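Local coordinates for protein SmhB (PDB 6ZZ5) that is one component of Smh, the tripartite alpha-pore-forming toxin of Serratia marcescens, at residues I192-T204 with V343-R355. Numbering follows the deposited sequence.
Sequences IVTAIGAVAGLVT and VPANQSIADFVKR
Ala195 CB meets three side chains at the tight end of this contact: Phe352 CE2 at 3.5 Å, approached obliquely to the ring, Val343 CG2, and Ile349 CD1. A methyl is small enough to sit among them. Val343 uses the same CG2 twice, lying over the centre of the Phe352 ring, 3.7 Å above its plane, and against Ile196 O. In Ile349, chi1 of -165° runs CG1 back alongside the strand, and chi2 of 62° then turns CD1 in to Ala195 O (3.7 Å). Gly197, with no CB, lets the backbones close to 4.2 Å between its CA and Ile349 CA. The strand belongs to the small mixed sheet packed beside the long helices of this HBL-family toxin, and the C-terminal helix starts against its end. Ser348 is the N-cap: OG accepts from Asp351 N at 3.0 Å and is also hydrogen-bonded to Glu241. Ile349 N donates in the carbonyl plane to a lone pair of Ala198 O (3.0 Å), and a water links that oxygen to Ala350 N. At the type I turn Pro344–Gln347 the contact opens to solvent, Ala345 and Asn346 being exposed. There partly exposed Leu202 lays CD1 on the turn's backbone, 3.4 Å from Ala345 O, while a water joins Ala198 N to Gln347 O.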
ATOM      1  N   ILE A 192      -1.798   3.359 -13.354  1.00 19.80           N
ATOM      2  CA  ILE A 192      -1.198   2.160 -12.753  1.00 19.05           C
ATOM      3  C   ILE A 192      -1.974   0.957 -13.309  1.00 20.80           C
ATOM      4  O   ILE A 192      -3.187   0.989 -13.294  1.00 21.36           O
ATOM      5  CB  ILE A 192      -1.224   2.291 -11.232  1.00 21.25           C
ATOM      6  CG1 ILE A 192      -0.432   3.534 -10.808  1.00 24.25           C
ATOM      7  CG2 ILE A 192      -0.718   1.020 -10.560  1.00 20.40           C
ATOM      8  CD1 ILE A 192       1.010   3.427 -11.106  1.00 29.50           C
ATOM      9  N   VAL A 193      -1.276  -0.034 -13.833  1.00 17.66           N
ATOM     10  CA  VAL A 193      -1.891  -1.254 -14.421  1.00 22.59           C
ATOM     11  C   VAL A 193      -1.550  -2.426 -13.503  1.00 21.05           C
ATOM     12  O   VAL A 193      -0.314  -2.555 -13.147  1.00 20.03           O
ATOM     13  CB  VAL A 193      -1.327  -1.522 -15.823  1.00 25.52           C
ATOM     14  CG1 VAL A 193      -1.955  -2.775 -16.408  1.00 26.27           C
ATOM     15  CG2 VAL A 193      -1.552  -0.329 -16.737  1.00 30.96           C
ATOM     16  N   THR A 194      -2.514  -3.297 -13.237  1.00 18.96           N
ATOM     17  CA  THR A 194      -2.348  -4.382 -12.241  1.00 19.19           C
ATOM     18  C   THR A 194      -2.856  -5.678 -12.838  1.00 18.37           C
ATOM     19  O   THR A 194      -3.689  -5.679 -13.780  1.00 22.07           O
ATOM     20  CB  THR A 194      -3.022  -4.083 -10.885  1.00 18.29           C
ATOM     21  OG1 THR A 194      -4.442  -4.054 -11.017  1.00 20.64           O
ATOM     22  CG2 THR A 194      -2.601  -2.759 -10.326  1.00 20.88           C
ATOM     23  N   ALA A 195      -2.277  -6.762 -12.324  1.00 16.05           N
ATOM     24  CA  ALA A 195      -2.622  -8.114 -12.727  1.00 16.20           C
ATOM     25  C   ALA A 195      -2.303  -9.040 -11.578  1.00 15.65           C
ATOM     26  O   ALA A 195      -1.375  -8.729 -10.776  1.00 19.07           O
ATOM     27  CB  ALA A 195      -1.877  -8.491 -13.978  1.00 16.95           C
ATOM     28  N   ILE A 196      -3.165 -10.025 -11.425  1.00 17.52           N
ATOM     29  CA  ILE A 196      -3.031 -11.061 -10.368  1.00 17.21           C
ATOM     30  C   ILE A 196      -2.876 -12.425 -11.019  1.00 18.98           C
ATOM     31  O   ILE A 196      -3.628 -12.738 -11.941  1.00 20.70           O
ATOM     32  CB  ILE A 196      -4.274 -10.946  -9.464  1.00 19.72           C
ATOM     33  CG1 ILE A 196      -4.183  -9.654  -8.639  1.00 19.28           C
ATOM     34  CG2 ILE A 196      -4.390 -12.178  -8.569  1.00 19.03           C
ATOM     35  CD1 ILE A 196      -5.516  -9.155  -8.144  1.00 23.84           C
ATOM     36  N   GLY A 197      -1.936 -13.246 -10.550  1.00 19.22           N
ATOM     37  CA  GLY A 197      -1.771 -14.583 -11.125  1.00 19.38           C
ATOM     38  C   GLY A 197      -0.959 -15.477 -10.203  1.00 16.39           C
ATOM     39  O   GLY A 197      -0.455 -15.005  -9.186  1.00 16.53           O
ATOM     40  N   ALA A 198      -0.752 -16.716 -10.613  1.00 16.85           N
ATOM     41  CA  ALA A 198      -0.051 -17.720  -9.780  1.00 17.70           C
ATOM     42  C   ALA A 198       1.396 -17.304  -9.504  1.00 17.95           C
ATOM     43  O   ALA A 198       2.076 -16.778 -10.386  1.00 20.49           O
ATOM     44  CB  ALA A 198      -0.149 -19.080 -10.412  1.00 21.81           C
ATOM     45  N   VAL A 199       1.867 -17.615  -8.305  1.00 17.89           N
ATOM     46  CA  VAL A 199       3.233 -17.279  -7.823  1.00 17.69           C
ATOM     47  C   VAL A 199       4.251 -18.317  -8.299  1.00 18.85           C
ATOM     48  O   VAL A 199       5.431 -18.056  -8.133  1.00 18.86           O
ATOM     49  CB  VAL A 199       3.259 -17.190  -6.288  1.00 18.71           C
ATOM     50  CG1 VAL A 199       2.333 -16.073  -5.816  1.00 23.91           C
ATOM     51  CG2 VAL A 199       2.961 -18.524  -5.599  1.00 18.51           C
ATOM     52  N   ALA A 200       3.809 -19.426  -8.899  1.00 19.71           N
ATOM     53  CA  ALA A 200       4.670 -20.510  -9.400  1.00 21.69           C
ATOM     54  C   ALA A 200       4.128 -20.977 -10.747  1.00 28.55           C
ATOM     55  O   ALA A 200       2.993 -20.593 -11.099  1.00 24.54           O
ATOM     56  CB  ALA A 200       4.716 -21.640  -8.399  1.00 22.32           C
ATOM     57  N   GLY A 201       4.944 -21.704 -11.509  1.00 24.20           N
ATOM     58  CA  GLY A 201       4.570 -22.252 -12.825  1.00 24.25           C
ATOM     59  C   GLY A 201       3.354 -23.151 -12.711  1.00 26.57           C
ATOM     60  O   GLY A 201       3.171 -23.854 -11.712  1.00 23.59           O
ATOM     61  N   LEU A 202       2.498 -23.119 -13.717  1.00 29.73           N
ATOM     62  CA  LEU A 202       1.223 -23.867 -13.704  1.00 29.72           C
ATOM     63  C   LEU A 202       1.423 -25.212 -14.389  1.00 38.32           C
ATOM     64  O   LEU A 202       2.161 -25.253 -15.354  1.00 35.05           O
ATOM     65  CB  LEU A 202       0.152 -23.043 -14.407  1.00 30.48           C
ATOM     66  CG  LEU A 202      -0.189 -21.765 -13.666  1.00 28.43           C
ATOM     67  CD1 LEU A 202      -1.106 -20.922 -14.546  1.00 32.71           C
ATOM     68  CD2 LEU A 202      -0.820 -22.098 -12.317  1.00 28.67           C
ATOM     69  N   VAL A 203       0.763 -26.239 -13.846  1.00 34.18           N
ATOM     70  CA  VAL A 203       0.642 -27.626 -14.371  1.00 47.02           C
ATOM     71  C   VAL A 203      -0.866 -27.915 -14.595  1.00 38.46           C
ATOM     72  O   VAL A 203      -1.654 -27.738 -13.642  1.00 37.80           O
ATOM     73  CB  VAL A 203       1.283 -28.632 -13.384  1.00 44.82           C
ATOM     74  CG1 VAL A 203       1.499 -29.969 -14.069  1.00 50.20           C
ATOM     75  CG2 VAL A 203       2.575 -28.106 -12.745  1.00 43.30           C
ATOM     76  N   THR A 204      -1.285 -28.323 -15.796  1.00 39.31           N
ATOM     77  CA  THR A 204      -2.718 -28.593 -16.147  1.00 41.65           C
ATOM     78  C   THR A 204      -3.255 -29.721 -15.214  1.00 36.53           C
ATOM     79  O   THR A 204      -4.278 -29.526 -14.459  1.00 30.21           O
ATOM     80  CB  THR A 204      -2.833 -28.828 -17.669  1.00 42.31           C
ATOM     81  OG1 THR A 204      -2.692 -27.580 -18.375  1.00 36.23           O
ATOM     82  CG2 THR A 204      -4.168 -29.420 -18.063  1.00 41.16           C
ATOM     83  N   VAL A 343      -5.606 -12.183 -16.175  1.00 24.45           N
ATOM     84  CA  VAL A 343      -4.530 -13.098 -16.566  1.00 23.35           C
ATOM     85  C   VAL A 343      -5.189 -14.378 -16.990  1.00 23.38           C
ATOM     86  O   VAL A 343      -5.957 -14.927 -16.220  1.00 23.53           O
ATOM     87  CB  VAL A 343      -3.540 -13.286 -15.411  1.00 23.91           C
ATOM     88  CG1 VAL A 343      -2.529 -14.315 -15.779  1.00 23.60           C
ATOM     89  CG2 VAL A 343      -2.886 -11.959 -15.038  1.00 22.66           C
ATOM     90  N   PRO A 344      -4.842 -14.895 -18.176  1.00 25.36           N
ATOM     91  CA  PRO A 344      -5.335 -16.191 -18.632  1.00 28.14           C
ATOM     92  C   PRO A 344      -5.011 -17.312 -17.657  1.00 30.01           C
ATOM     93  O   PRO A 344      -3.986 -17.265 -16.997  1.00 27.00           O
ATOM     94  CB  PRO A 344      -4.651 -16.416 -19.985  1.00 30.55           C
ATOM     95  CG  PRO A 344      -4.347 -14.996 -20.456  1.00 31.26           C
ATOM     96  CD  PRO A 344      -3.982 -14.252 -19.173  1.00 27.03           C
ATOM     97  N   ALA A 345      -5.931 -18.273 -17.578  1.00 31.39           N
ATOM     98  CA  ALA A 345      -5.959 -19.359 -16.572  1.00 30.57           C
ATOM     99  C   ALA A 345      -4.655 -20.169 -16.673  1.00 27.93           C
ATOM    100  O   ALA A 345      -4.271 -20.704 -15.683  1.00 30.14           O
ATOM    101  CB  ALA A 345      -7.166 -20.240 -16.835  1.00 33.44           C
ATOM    102  N   ASN A 346      -4.048 -20.288 -17.856  1.00 27.14           N
ATOM    103  CA  ASN A 346      -2.807 -21.080 -18.018  1.00 35.54           C
ATOM    104  C   ASN A 346      -1.540 -20.198 -17.954  1.00 26.90           C
ATOM    105  O   ASN A 346      -0.493 -20.668 -18.402  1.00 29.07           O
ATOM    106  CB  ASN A 346      -2.847 -21.878 -19.311  1.00 27.76           C
ATOM    107  CG  ASN A 346      -2.878 -20.977 -20.529  1.00 38.46           C
ATOM    108  OD1 ASN A 346      -3.194 -19.791 -20.446  1.00 31.85           O
ATOM    109  ND2 ASN A 346      -2.533 -21.528 -21.666  1.00 42.66           N
ATOM    110  N   GLN A 347      -1.587 -18.979 -17.444  1.00 24.04           N
ATOM    111  CA  GLN A 347      -0.367 -18.144 -17.324  1.00 21.80           C
ATOM    112  C   GLN A 347      -0.204 -17.808 -15.843  1.00 22.36           C
ATOM    113  O   GLN A 347      -1.144 -17.186 -15.239  1.00 22.45           O
ATOM    114  CB  GLN A 347      -0.473 -16.865 -18.167  1.00 22.18           C
ATOM    115  CG  GLN A 347      -0.413 -17.083 -19.675  1.00 24.65           C
ATOM    116  CD  GLN A 347      -0.606 -15.797 -20.446  1.00 26.88           C
ATOM    117  OE1 GLN A 347      -0.497 -14.700 -19.934  1.00 28.36           O
ATOM    118  NE2 GLN A 347      -0.970 -15.938 -21.700  1.00 32.08           N
ATOM    119  N   SER A 348       0.991 -18.049 -15.327  1.00 20.23           N
ATOM    120  CA  SER A 348       1.417 -17.548 -13.995  1.00 23.28           C
ATOM    121  C   SER A 348       1.574 -16.029 -14.072  1.00 22.80           C
ATOM    122  O   SER A 348       1.666 -15.473 -15.182  1.00 20.23           O
ATOM    123  CB  SER A 348       2.724 -18.215 -13.588  1.00 22.82           C
ATOM    124  OG  SER A 348       3.770 -17.789 -14.442  1.00 20.40           O
ATOM    125  N   ILE A 349       1.670 -15.348 -12.939  1.00 19.01           N
ATOM    126  CA  ILE A 349       1.947 -13.887 -13.000  1.00 19.91           C
ATOM    127  C   ILE A 349       3.290 -13.639 -13.682  1.00 19.56           C
ATOM    128  O   ILE A 349       3.362 -12.693 -14.473  1.00 20.21           O
ATOM    129  CB  ILE A 349       1.794 -13.184 -11.638  1.00 16.16           C
ATOM    130  CG1 ILE A 349       1.716 -11.676 -11.866  1.00 15.86           C
ATOM    131  CG2 ILE A 349       2.892 -13.588 -10.662  1.00 18.42           C
ATOM    132  CD1 ILE A 349       0.491 -11.236 -12.710  1.00 17.97           C
ATOM    133  N   ALA A 350       4.323 -14.454 -13.449  1.00 18.77           N
ATOM    134  CA  ALA A 350       5.624 -14.257 -14.141  1.00 19.92           C
ATOM    135  C   ALA A 350       5.511 -14.467 -15.664  1.00 20.16           C
ATOM    136  O   ALA A 350       6.112 -13.676 -16.417  1.00 23.14           O
ATOM    137  CB  ALA A 350       6.697 -15.172 -13.577  1.00 21.65           C
ATOM    138  N   ASP A 351       4.753 -15.451 -16.125  0.50 23.29           N
ATOM    139  CA  ASP A 351       4.533 -15.707 -17.576  0.50 24.07           C
ATOM    140  C   ASP A 351       3.803 -14.502 -18.186  0.50 24.64           C
ATOM    141  O   ASP A 351       4.208 -14.039 -19.245  0.50 26.40           O
ATOM    142  CB  ASP A 351       3.745 -17.000 -17.764  0.50 29.97           C
ATOM    143  CG  ASP A 351       3.629 -17.464 -19.198  0.50 30.47           C
ATOM    144  OD1 ASP A 351       4.489 -17.104 -20.012  0.50 29.87           O
ATOM    145  OD2 ASP A 351       2.675 -18.181 -19.466  0.50 32.87           O
ATOM    146  N   PHE A 352       2.771 -13.988 -17.514  1.00 23.86           N
ATOM    147  CA  PHE A 352       1.978 -12.840 -18.016  1.00 21.94           C
ATOM    148  C   PHE A 352       2.878 -11.604 -18.160  1.00 23.58           C
ATOM    149  O   PHE A 352       2.824 -10.906 -19.166  1.00 23.42           O
ATOM    150  CB  PHE A 352       0.875 -12.499 -17.019  1.00 21.98           C
ATOM    151  CG  PHE A 352      -0.012 -11.377 -17.471  1.00 23.90           C
ATOM    152  CD1 PHE A 352      -1.012 -11.608 -18.417  1.00 25.75           C
ATOM    153  CD2 PHE A 352       0.119 -10.111 -16.894  1.00 23.56           C
ATOM    154  CE1 PHE A 352      -1.831 -10.558 -18.821  1.00 27.00           C
ATOM    155  CE2 PHE A 352      -0.723  -9.082 -17.274  1.00 24.00           C
ATOM    156  CZ  PHE A 352      -1.680  -9.307 -18.258  1.00 24.81           C
ATOM    157  N   VAL A 353       3.671 -11.318 -17.132  1.00 20.99           N
ATOM    158  CA  VAL A 353       4.580 -10.149 -17.147  1.00 21.43           C
ATOM    159  C   VAL A 353       5.677 -10.381 -18.183  1.00 22.20           C
ATOM    160  O   VAL A 353       6.023  -9.413 -18.882  1.00 22.36           O
ATOM    161  CB  VAL A 353       5.090  -9.833 -15.733  1.00 21.84           C
ATOM    162  CG1 VAL A 353       6.211  -8.808 -15.770  1.00 25.22           C
ATOM    163  CG2 VAL A 353       3.935  -9.369 -14.859  1.00 21.96           C
ATOM    164  N   LYS A 354       6.174 -11.609 -18.332  1.00 24.16           N
ATOM    165  CA  LYS A 354       7.218 -11.881 -19.348  1.00 28.56           C
ATOM    166  C   LYS A 354       6.654 -11.581 -20.741  1.00 28.76           C
ATOM    167  O   LYS A 354       7.321 -10.889 -21.515  1.00 26.95           O
ATOM    168  CB  LYS A 354       7.749 -13.296 -19.225  1.00 30.72           C
ATOM    169  CG  LYS A 354       8.990 -13.609 -20.055  1.00 36.70           C
ATOM    170  CD  LYS A 354       9.667 -14.855 -19.472  1.00 47.94           C
ATOM    171  CE  LYS A 354      10.107 -15.863 -20.507  1.00 69.94           C
ATOM    172  NZ  LYS A 354      11.373 -15.430 -21.139  1.00 88.55           N
ATOM    173  N   ARG A 355       5.425 -11.978 -21.039  1.00 30.01           N
ATOM    174  CA  ARG A 355       4.780 -11.649 -22.345  1.00 28.63           C
ATOM    175  C   ARG A 355       4.653 -10.145 -22.517  1.00 27.29           C
ATOM    176  O   ARG A 355       4.906  -9.671 -23.608  1.00 34.14           O
ATOM    177  CB  ARG A 355       3.419 -12.320 -22.466  1.00 28.19           C
ATOM    178  CG  ARG A 355       3.554 -13.804 -22.771  1.00 34.01           C
ATOM    179  CD  ARG A 355       2.339 -14.558 -22.302  1.00 39.97           C
ATOM    180  NE  ARG A 355       2.549 -15.983 -22.348  1.00 45.97           N
ATOM    181  CZ  ARG A 355       2.176 -16.773 -23.332  1.00 45.36           C
ATOM    182  NH1 ARG A 355       1.521 -16.298 -24.385  1.00 48.63           N
ATOM    183  NH2 ARG A 355       2.433 -18.064 -23.234  1.00 49.15           N
TER
HETATM  184  O   HOH W   1      -6.341 -12.266 -13.297  1.00 28.95           O
HETATM  185  O   HOH W   2       4.670 -16.585 -11.287  1.00 19.46           O
HETATM  186  O   HOH W   3      -2.350 -17.451 -12.997  1.00 19.93           O